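Local structure of uncharacterized protein (Lodderomyces elongisporus NRRL YB-4239, 4EXJ) at residues 15-20 with 66-71; 8-13 with 33-38. The protein is a Ure2-like member of the glutathione S-transferase superfamily whose own activity is not established, and which probably binds glutathione. One frame throughout, in Å; residues are numbered along the deposited sequence. Where two conformers were deposited one is given.

Contact 1: residues 15-20 with 66-71; sequences RKPLVL and TESNNI
Lys16 runs obliquely across Asn69 between two neighbouring helices, and its amine meets the amide oxygen, with NZ of Lys16 and OD1 of Asn69 2.7 Å apart. The C=O...N angle of 121° is that of a bent approach, and NZ stands 35° from the carbonyl plane. The lysine chain leaves with CG anti to the carbonyl carbon (chi1 -71°), and a bend at chi3 swings CE and NZ round so that NZ reaches OD1. Gln106 OE1 and Asn13 OD1 also accept from this amine, so three side-chain amide oxygens would offset its probable positive charge. Asn69 is held through ND2 as well, which donates to Leu103 O and Gln106 OE1.

Nearer the lysine backbone, Ser68 OG lies beside Lys16 CB (3.5 Å) and Pro17 CD (3.4 Å), while its hydrogen bond goes to Asn13 O. Further along the helix, the Ile71 methyl CG2, placed anti to the backbone N, presses tightly against Pro17, 3.5 Å from CB. Pro55 touches both Pro17 and Ser68. Two helices packed together beside a four-stranded sheet, the second with Glu67 at its N-cap and Ser68 in its first turn, are characteristic of the thioredoxin-like N-terminal domain of glutathione S-transferases.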
ATOM      1  N   ARG B  15       6.883 -12.884  -5.953  1.00 23.53           N
ATOM      2  CA  ARG B  15       7.217 -14.074  -5.190  1.00 25.24           C
ATOM      3  C   ARG B  15       6.332 -14.260  -3.968  1.00 22.45           C
ATOM      4  O   ARG B  15       6.254 -15.344  -3.445  1.00 25.60           O
ATOM      5  CB  ARG B  15       8.707 -14.051  -4.800  1.00 23.63           C
ATOM      6  CG  ARG B  15       9.623 -14.441  -5.956  1.00 24.72           C
ATOM      7  CD  ARG B  15      11.008 -13.803  -5.727  1.00 24.35           C
ATOM      8  NE  ARG B  15      12.035 -14.340  -6.615  1.00 25.26           N
ATOM      9  CZ  ARG B  15      13.276 -13.864  -6.622  1.00 28.36           C
ATOM     10  NH1 ARG B  15      13.581 -12.849  -5.819  1.00 25.51           N
ATOM     11  NH2 ARG B  15      14.200 -14.391  -7.431  1.00 25.87           N
ATOM     12  N   LYS B  16       5.653 -13.205  -3.533  1.00 23.82           N
ATOM     13  CA  LYS B  16       4.897 -13.307  -2.291  1.00 27.58           C
ATOM     14  C   LYS B  16       3.777 -14.357  -2.326  1.00 27.32           C
ATOM     15  O   LYS B  16       3.756 -15.277  -1.504  1.00 25.17           O
ATOM     16  CB  LYS B  16       4.349 -11.951  -1.906  1.00 25.14           C
ATOM     17  CG  LYS B  16       5.412 -10.984  -1.426  1.00 21.27           C
ATOM     18  CD  LYS B  16       4.764  -9.719  -0.905  1.00 31.56           C
ATOM     19  CE  LYS B  16       5.502  -8.521  -1.333  1.00 33.08           C
ATOM     20  NZ  LYS B  16       4.691  -7.263  -1.418  1.00 25.69           N
ATOM     21  N   PRO B  17       2.824 -14.222  -3.263  1.00 25.04           N
ATOM     22  CA  PRO B  17       1.743 -15.213  -3.302  1.00 24.35           C
ATOM     23  C   PRO B  17       2.234 -16.579  -3.777  1.00 26.78           C
ATOM     24  O   PRO B  17       1.660 -17.606  -3.433  1.00 27.94           O
ATOM     25  CB  PRO B  17       0.709 -14.588  -4.276  1.00 26.19           C
ATOM     26  CG  PRO B  17       1.483 -13.597  -5.088  1.00 29.21           C
ATOM     27  CD  PRO B  17       2.652 -13.134  -4.246  1.00 23.41           C
ATOM     28  N   LEU B  18       3.341 -16.598  -4.489  1.00 27.35           N
ATOM     29  CA  LEU B  18       3.949 -17.825  -4.885  0.50 24.69           C
ATOM     30  C   LEU B  18       4.429 -18.630  -3.695  1.00 26.28           C
ATOM     31  O   LEU B  18       4.117 -19.773  -3.554  1.00 27.86           O
ATOM     32  CB  LEU B  18       5.139 -17.488  -5.758  0.50 25.92           C
ATOM     33  CG  LEU B  18       5.998 -18.600  -6.317  0.50 30.45           C
ATOM     34  CD1 LEU B  18       5.181 -19.400  -7.247  0.50 24.48           C
ATOM     35  CD2 LEU B  18       7.163 -17.989  -7.074  0.50 33.37           C
ATOM     36  N   VAL B  19       5.140 -17.979  -2.803  1.00 27.11           N
ATOM     37  CA  VAL B  19       5.540 -18.632  -1.559  1.00 24.63           C
ATOM     38  C   VAL B  19       4.326 -19.148  -0.763  1.00 25.20           C
ATOM     39  O   VAL B  19       4.315 -20.298  -0.325  1.00 26.27           O
ATOM     40  CB  VAL B  19       6.386 -17.693  -0.668  1.00 24.37           C
ATOM     41  CG1 VAL B  19       6.561 -18.255   0.747  1.00 26.49           C
ATOM     42  CG2 VAL B  19       7.750 -17.421  -1.338  1.00 26.06           C
ATOM     43  N   LEU B  20       3.328 -18.284  -0.534  1.00 23.43           N
ATOM     44  CA  LEU B  20       2.159 -18.711   0.248  1.00 26.61           C
ATOM     45  C   LEU B  20       1.434 -19.901  -0.394  1.00 26.65           C
ATOM     46  O   LEU B  20       1.115 -20.874   0.291  1.00 27.75           O
ATOM     47  CB  LEU B  20       1.171 -17.561   0.471  1.00 25.20           C
ATOM     48  CG  LEU B  20      -0.076 -17.983   1.259  1.00 24.26           C
ATOM     49  CD1 LEU B  20       0.287 -18.446   2.631  1.00 24.50           C
ATOM     50  CD2 LEU B  20      -1.018 -16.792   1.364  1.00 22.40           C
ATOM     51  N   THR B  66      -5.815  -8.864  -8.027  1.00 26.53           N
ATOM     52  CA  THR B  66      -4.524  -8.200  -8.261  1.00 26.15           C
ATOM     53  C   THR B  66      -4.006  -7.584  -6.965  1.00 27.19           C
ATOM     54  O   THR B  66      -4.712  -7.594  -5.948  1.00 25.39           O
ATOM     55  CB  THR B  66      -4.603  -7.099  -9.324  1.00 29.99           C
ATOM     56  OG1 THR B  66      -5.422  -6.016  -8.851  1.00 33.79           O
ATOM     57  CG2 THR B  66      -5.161  -7.655 -10.660  1.00 30.97           C
ATOM     58  N   GLU B  67      -2.778  -7.052  -7.045  1.00 24.36           N
ATOM     59  CA  GLU B  67      -2.022  -6.423  -5.923  1.00 23.37           C
ATOM     60  C   GLU B  67      -1.457  -7.509  -4.989  1.00 23.08           C
ATOM     61  O   GLU B  67      -2.188  -8.221  -4.317  1.00 22.89           O
ATOM     62  CB  GLU B  67      -2.845  -5.354  -5.166  1.00 23.34           C
ATOM     63  CG  GLU B  67      -3.417  -4.237  -6.042  1.00 26.25           C
ATOM     64  CD  GLU B  67      -2.348  -3.402  -6.735  1.00 40.93           C
ATOM     65  OE1 GLU B  67      -1.317  -3.101  -6.103  1.00 42.65           O
ATOM     66  OE2 GLU B  67      -2.548  -3.043  -7.912  1.00 44.14           O
ATOM     67  N   SER B  68      -0.131  -7.644  -4.986  1.00 22.64           N
ATOM     68  CA  SER B  68       0.508  -8.760  -4.337  1.00 23.43           C
ATOM     69  C   SER B  68       0.025  -9.003  -2.901  1.00 22.21           C
ATOM     70  O   SER B  68      -0.275 -10.139  -2.541  1.00 22.99           O
ATOM     71  CB  SER B  68       2.024  -8.549  -4.360  1.00 21.96           C
ATOM     72  OG  SER B  68       2.667  -9.757  -4.048  1.00 29.86           O
ATOM     73  N   ASN B  69       0.012  -7.963  -2.064  1.00 24.03           N
ATOM     74  CA  ASN B  69      -0.333  -8.194  -0.653  1.00 26.08           C
ATOM     75  C   ASN B  69      -1.825  -8.469  -0.469  1.00 24.75           C
ATOM     76  O   ASN B  69      -2.235  -9.172   0.452  1.00 23.15           O
ATOM     77  CB  ASN B  69       0.175  -7.063   0.252  1.00 24.30           C
ATOM     78  CG  ASN B  69       1.667  -7.114   0.404  1.00 23.26           C
ATOM     79  OD1 ASN B  69       2.316  -7.935  -0.239  1.00 25.36           O
ATOM     80  ND2 ASN B  69       2.229  -6.265   1.256  1.00 20.78           N
ATOM     81  N   ASN B  70      -2.630  -7.955  -1.391  1.00 22.43           N
ATOM     82  CA  ASN B  70      -4.038  -8.351  -1.465  1.00 24.76           C
ATOM     83  C   ASN B  70      -4.228  -9.826  -1.881  1.00 25.25           C
ATOM     84  O   ASN B  70      -5.091 -10.530  -1.379  1.00 24.79           O
ATOM     85  CB  ASN B  70      -4.752  -7.441  -2.467  1.00 21.69           C
ATOM     86  CG  ASN B  70      -6.202  -7.796  -2.606  1.00 27.05           C
ATOM     87  OD1 ASN B  70      -6.935  -7.828  -1.618  1.00 26.50           O
ATOM     88  ND2 ASN B  70      -6.618  -8.108  -3.822  1.00 29.16           N
ATOM     89  N   ILE B  71      -3.429 -10.287  -2.830  1.00 25.94           N
ATOM     90  CA  ILE B  71      -3.482 -11.679  -3.218  1.00 24.96           C
ATOM     91  C   ILE B  71      -3.071 -12.554  -2.032  1.00 24.58           C
ATOM     92  O   ILE B  71      -3.654 -13.602  -1.819  1.00 23.88           O
ATOM     93  CB  ILE B  71      -2.617 -11.928  -4.456  1.00 23.45           C
ATOM     94  CG1 ILE B  71      -3.195 -11.123  -5.628  1.00 21.93           C
ATOM     95  CG2 ILE B  71      -2.526 -13.435  -4.754  1.00 28.44           C
ATOM     96  CD1 ILE B  71      -2.216 -11.003  -6.843  1.00 26.94           C
TER

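Contact 2: residues 8-13 with 33-38; sequences TGPTGN and FHWPTK. With SO4 (sulfate ion), chain G.
Two loops pack side by side at the ends of adjacent parallel strands, one leading from strand 4-8 into helix 15-23 and the other following strand 28-32. A single backbone bond, Phe33 N to Thr8 O, carries the strand pairing to its last step; it spans 2.9 Å and is almost straight at 172°. Thr8 O also lies 3.3 Å from Phe33 CD2, at an oblique approach to the ring.

Beyond this bond the contact is made by residues gathered against Trp35. Thr11 brings its methyl over one face of the indole: CG2 sits 3.6 Å from the centroid of the five-membered ring and 22° off the normal, a CH-pi contact displaced toward the NE1-CE2 side. With chi1 at 65°, CG2 lies anti to the carbonyl carbon and faces the ring, while OG1 turns back to accept from Gly14 N. Pro10, the centre of an inverse gamma turn, lays CG 3.8 Å from Trp35 CB. Gly9 CA passes 4.1 Å from Trp35 CE3, where the absence of a side chain lets the indole come close.

Past Thr11, Gly12 N donates to sulfate O2 at 2.7 Å, and Arg174 NE binds the same ion. The sulfate, probably from the crystallisation liquor, thus lies between the first loop of the N-terminal domain and helix 163-179. In glutathione S-transferases the loop after the first strand borders the active-site cleft between the two domains, and the position of this sulfate is consistent with such a cleft here.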
ATOM      1  N   THR B   8       2.827 -14.683 -12.554  1.00 28.14           N
ATOM      2  CA  THR B   8       3.771 -13.933 -11.737  1.00 26.48           C
ATOM      3  C   THR B   8       5.172 -13.920 -12.327  1.00 34.32           C
ATOM      4  O   THR B   8       5.415 -14.500 -13.386  1.00 31.03           O
ATOM      5  CB  THR B   8       3.765 -14.464 -10.282  1.00 30.00           C
ATOM      6  OG1 THR B   8       4.492 -13.558  -9.431  1.00 28.43           O
ATOM      7  CG2 THR B   8       4.356 -15.854 -10.186  1.00 28.55           C
ATOM      8  N   GLY B   9       6.084 -13.246 -11.636  1.00 29.97           N
ATOM      9  CA  GLY B   9       7.468 -13.126 -12.077  1.00 29.50           C
ATOM     10  C   GLY B   9       8.341 -13.259 -10.853  1.00 30.22           C
ATOM     11  O   GLY B   9       7.854 -13.151  -9.745  1.00 27.84           O
ATOM     12  N   PRO B  10       9.638 -13.504 -11.046  1.00 27.92           N
ATOM     13  CA  PRO B  10      10.548 -13.670  -9.910  1.00 26.75           C
ATOM     14  C   PRO B  10      10.984 -12.328  -9.327  1.00 28.80           C
ATOM     15  O   PRO B  10      12.156 -11.936  -9.413  1.00 30.45           O
ATOM     16  CB  PRO B  10      11.734 -14.413 -10.543  1.00 28.87           C
ATOM     17  CG  PRO B  10      11.747 -13.891 -11.965  1.00 34.06           C
ATOM     18  CD  PRO B  10      10.292 -13.791 -12.337  1.00 32.15           C
ATOM     19  N   THR B  11      10.039 -11.619  -8.720  1.00 24.64           N
ATOM     20  CA  THR B  11      10.314 -10.275  -8.226  1.00 23.72           C
ATOM     21  C   THR B  11       9.848 -10.070  -6.781  1.00 25.00           C
ATOM     22  O   THR B  11       9.244 -10.964  -6.157  1.00 23.88           O
ATOM     23  CB  THR B  11       9.612  -9.239  -9.078  1.00 25.91           C
ATOM     24  OG1 THR B  11       8.201  -9.427  -8.927  1.00 25.64           O
ATOM     25  CG2 THR B  11      10.000  -9.403 -10.564  1.00 29.08           C
ATOM     26  N   GLY B  12      10.131  -8.886  -6.247  1.00 26.55           N
ATOM     27  CA  GLY B  12       9.733  -8.582  -4.866  1.00 26.44           C
ATOM     28  C   GLY B  12       8.232  -8.691  -4.681  1.00 29.44           C
ATOM     29  O   GLY B  12       7.765  -9.123  -3.616  1.00 30.10           O
ATOM     30  N   ASN B  13       7.465  -8.311  -5.702  1.00 24.72           N
ATOM     31  CA  ASN B  13       6.012  -8.531  -5.605  1.00 25.07           C
ATOM     32  C   ASN B  13       5.547  -9.901  -6.094  1.00 22.35           C
ATOM     33  O   ASN B  13       4.618 -10.487  -5.530  1.00 25.82           O
ATOM     34  CB  ASN B  13       5.237  -7.442  -6.362  1.00 25.85           C
ATOM     35  CG  ASN B  13       5.019  -6.186  -5.530  1.00 30.22           C
ATOM     36  OD1 ASN B  13       4.985  -6.233  -4.296  1.00 30.69           O
ATOM     37  ND2 ASN B  13       4.878  -5.062  -6.202  1.00 33.33           N
ATOM     38  N   PHE B  33       6.514 -16.014 -15.539  1.00 30.54           N
ATOM     39  CA  PHE B  33       7.056 -15.279 -16.682  1.00 33.41           C
ATOM     40  C   PHE B  33       8.574 -15.260 -16.609  1.00 39.12           C
ATOM     41  O   PHE B  33       9.143 -15.299 -15.516  1.00 37.42           O
ATOM     42  CB  PHE B  33       6.591 -13.812 -16.679  1.00 34.19           C
ATOM     43  CG  PHE B  33       5.116 -13.617 -16.971  1.00 34.23           C
ATOM     44  CD1 PHE B  33       4.541 -14.126 -18.128  1.00 36.08           C
ATOM     45  CD2 PHE B  33       4.315 -12.888 -16.100  1.00 33.28           C
ATOM     46  CE1 PHE B  33       3.179 -13.934 -18.393  1.00 35.16           C
ATOM     47  CE2 PHE B  33       2.970 -12.689 -16.358  1.00 35.23           C
ATOM     48  CZ  PHE B  33       2.400 -13.211 -17.515  1.00 34.40           C
ATOM     49  N   HIS B  34       9.227 -15.179 -17.770  1.00 44.90           N
ATOM     50  CA  HIS B  34      10.631 -14.770 -17.819  1.00 50.75           C
ATOM     51  C   HIS B  34      10.735 -13.312 -17.380  1.00 49.03           C
ATOM     52  O   HIS B  34       9.757 -12.561 -17.452  1.00 48.98           O
ATOM     53  CB  HIS B  34      11.205 -14.946 -19.229  1.00 56.27           C
ATOM     54  CG  HIS B  34      11.757 -16.316 -19.490  1.00 65.99           C
ATOM     55  ND1 HIS B  34      10.962 -17.385 -19.850  1.00 71.07           N
ATOM     56  CD2 HIS B  34      13.024 -16.791 -19.440  1.00 69.34           C
ATOM     57  CE1 HIS B  34      11.715 -18.457 -20.011  1.00 72.42           C
ATOM     58  NE2 HIS B  34      12.972 -18.123 -19.767  1.00 74.43           N
ATOM     59  N   TRP B  35      11.907 -12.903 -16.913  1.00 46.41           N
ATOM     60  CA  TRP B  35      12.068 -11.539 -16.414  1.00 42.52           C
ATOM     61  C   TRP B  35      13.329 -10.856 -16.946  1.00 46.67           C
ATOM     62  O   TRP B  35      14.437 -11.362 -16.755  1.00 48.78           O
ATOM     63  CB  TRP B  35      12.042 -11.508 -14.874  1.00 39.85           C
ATOM     64  CG  TRP B  35      11.460 -10.253 -14.369  1.00 33.29           C
ATOM     65  CD1 TRP B  35      12.121  -9.207 -13.802  1.00 33.06           C
ATOM     66  CD2 TRP B  35      10.080  -9.866 -14.439  1.00 35.40           C
ATOM     67  NE1 TRP B  35      11.240  -8.195 -13.499  1.00 37.97           N
ATOM     68  CE2 TRP B  35       9.980  -8.579 -13.877  1.00 36.13           C
ATOM     69  CE3 TRP B  35       8.920 -10.492 -14.915  1.00 41.40           C
ATOM     70  CZ2 TRP B  35       8.764  -7.900 -13.770  1.00 31.87           C
ATOM     71  CZ3 TRP B  35       7.716  -9.823 -14.807  1.00 36.28           C
ATOM     72  CH2 TRP B  35       7.646  -8.541 -14.248  1.00 33.91           C
ATOM     73  N   PRO B  36      13.164  -9.696 -17.609  1.00 44.89           N
ATOM     74  CA  PRO B  36      11.869  -9.069 -17.891  1.00 42.46           C
ATOM     75  C   PRO B  36      11.097  -9.798 -18.986  1.00 44.54           C
ATOM     76  O   PRO B  36      11.640 -10.688 -19.640  1.00 41.22           O
ATOM     77  CB  PRO B  36      12.248  -7.652 -18.356  1.00 44.03           C
ATOM     78  CG  PRO B  36      13.649  -7.768 -18.835  1.00 45.09           C
ATOM     79  CD  PRO B  36      14.296  -8.848 -18.022  1.00 41.48           C
ATOM     80  N   THR B  37       9.833  -9.430 -19.172  1.00 40.45           N
ATOM     81  CA  THR B  37       9.005 -10.050 -20.200  1.00 41.08           C
ATOM     82  C   THR B  37       8.132  -8.999 -20.853  1.00 42.33           C
ATOM     83  O   THR B  37       7.664  -8.074 -20.193  1.00 39.26           O
ATOM     84  CB  THR B  37       8.095 -11.159 -19.620  1.00 42.88           C
ATOM     85  OG1 THR B  37       7.287 -11.723 -20.665  1.00 45.64           O
ATOM     86  CG2 THR B  37       7.192 -10.589 -18.542  1.00 40.34           C
ATOM     87  N   LYS B  38       7.924  -9.145 -22.156  1.00 44.46           N
ATOM     88  CA  LYS B  38       6.977  -8.308 -22.876  1.00 48.05           C
ATOM     89  C   LYS B  38       5.554  -8.867 -22.770  1.00 42.35           C
ATOM     90  O   LYS B  38       4.611  -8.249 -23.241  1.00 40.49           O
ATOM     91  CB  LYS B  38       7.382  -8.189 -24.348  1.00 50.96           C
ATOM     92  CG  LYS B  38       8.530  -7.230 -24.611  1.00 61.36           C
ATOM     93  CD  LYS B  38       8.964  -7.286 -26.074  1.00 77.29           C
ATOM     94  CE  LYS B  38       7.766  -7.267 -27.021  1.00 82.77           C
ATOM     95  NZ  LYS B  38       6.965  -6.011 -26.924  1.00 84.80           N
TER
HETATM   96  S   SO4 G 302      11.736  -5.710  -7.684  1.00 36.65           S
HETATM   97  O1  SO4 G 302      13.127  -5.729  -7.163  1.00 41.06           O
HETATM   98  O2  SO4 G 302      10.893  -6.401  -6.832  1.00 31.21           O
HETATM   99  O3  SO4 G 302      11.292  -4.307  -7.758  1.00 47.02           O
HETATM  100  O4  SO4 G 302      11.747  -6.258  -9.053  1.00 44.91           O

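Overall arrangement
The two contacts lie at different depths in one domain. Contact 1 is wholly buried and joins helices 15-23 and 68-79, and its centre is about 7 Å from the centre of the chain; contact 2, whose centre is about 13 Å from the same point, is partly buried and joins loops at strand ends. Their chemistry differs accordingly: a lysine amine bound to amide oxygens with tight aliphatic packing in the first, a backbone bond and an indole face in the second. Asn13, in contact 2, is a partner of both Lys16 and Ser68 of contact 1, while Arg15 NE packs on Pro10 C. The second subunit reaches segment 66-71 but neither segment of contact 2.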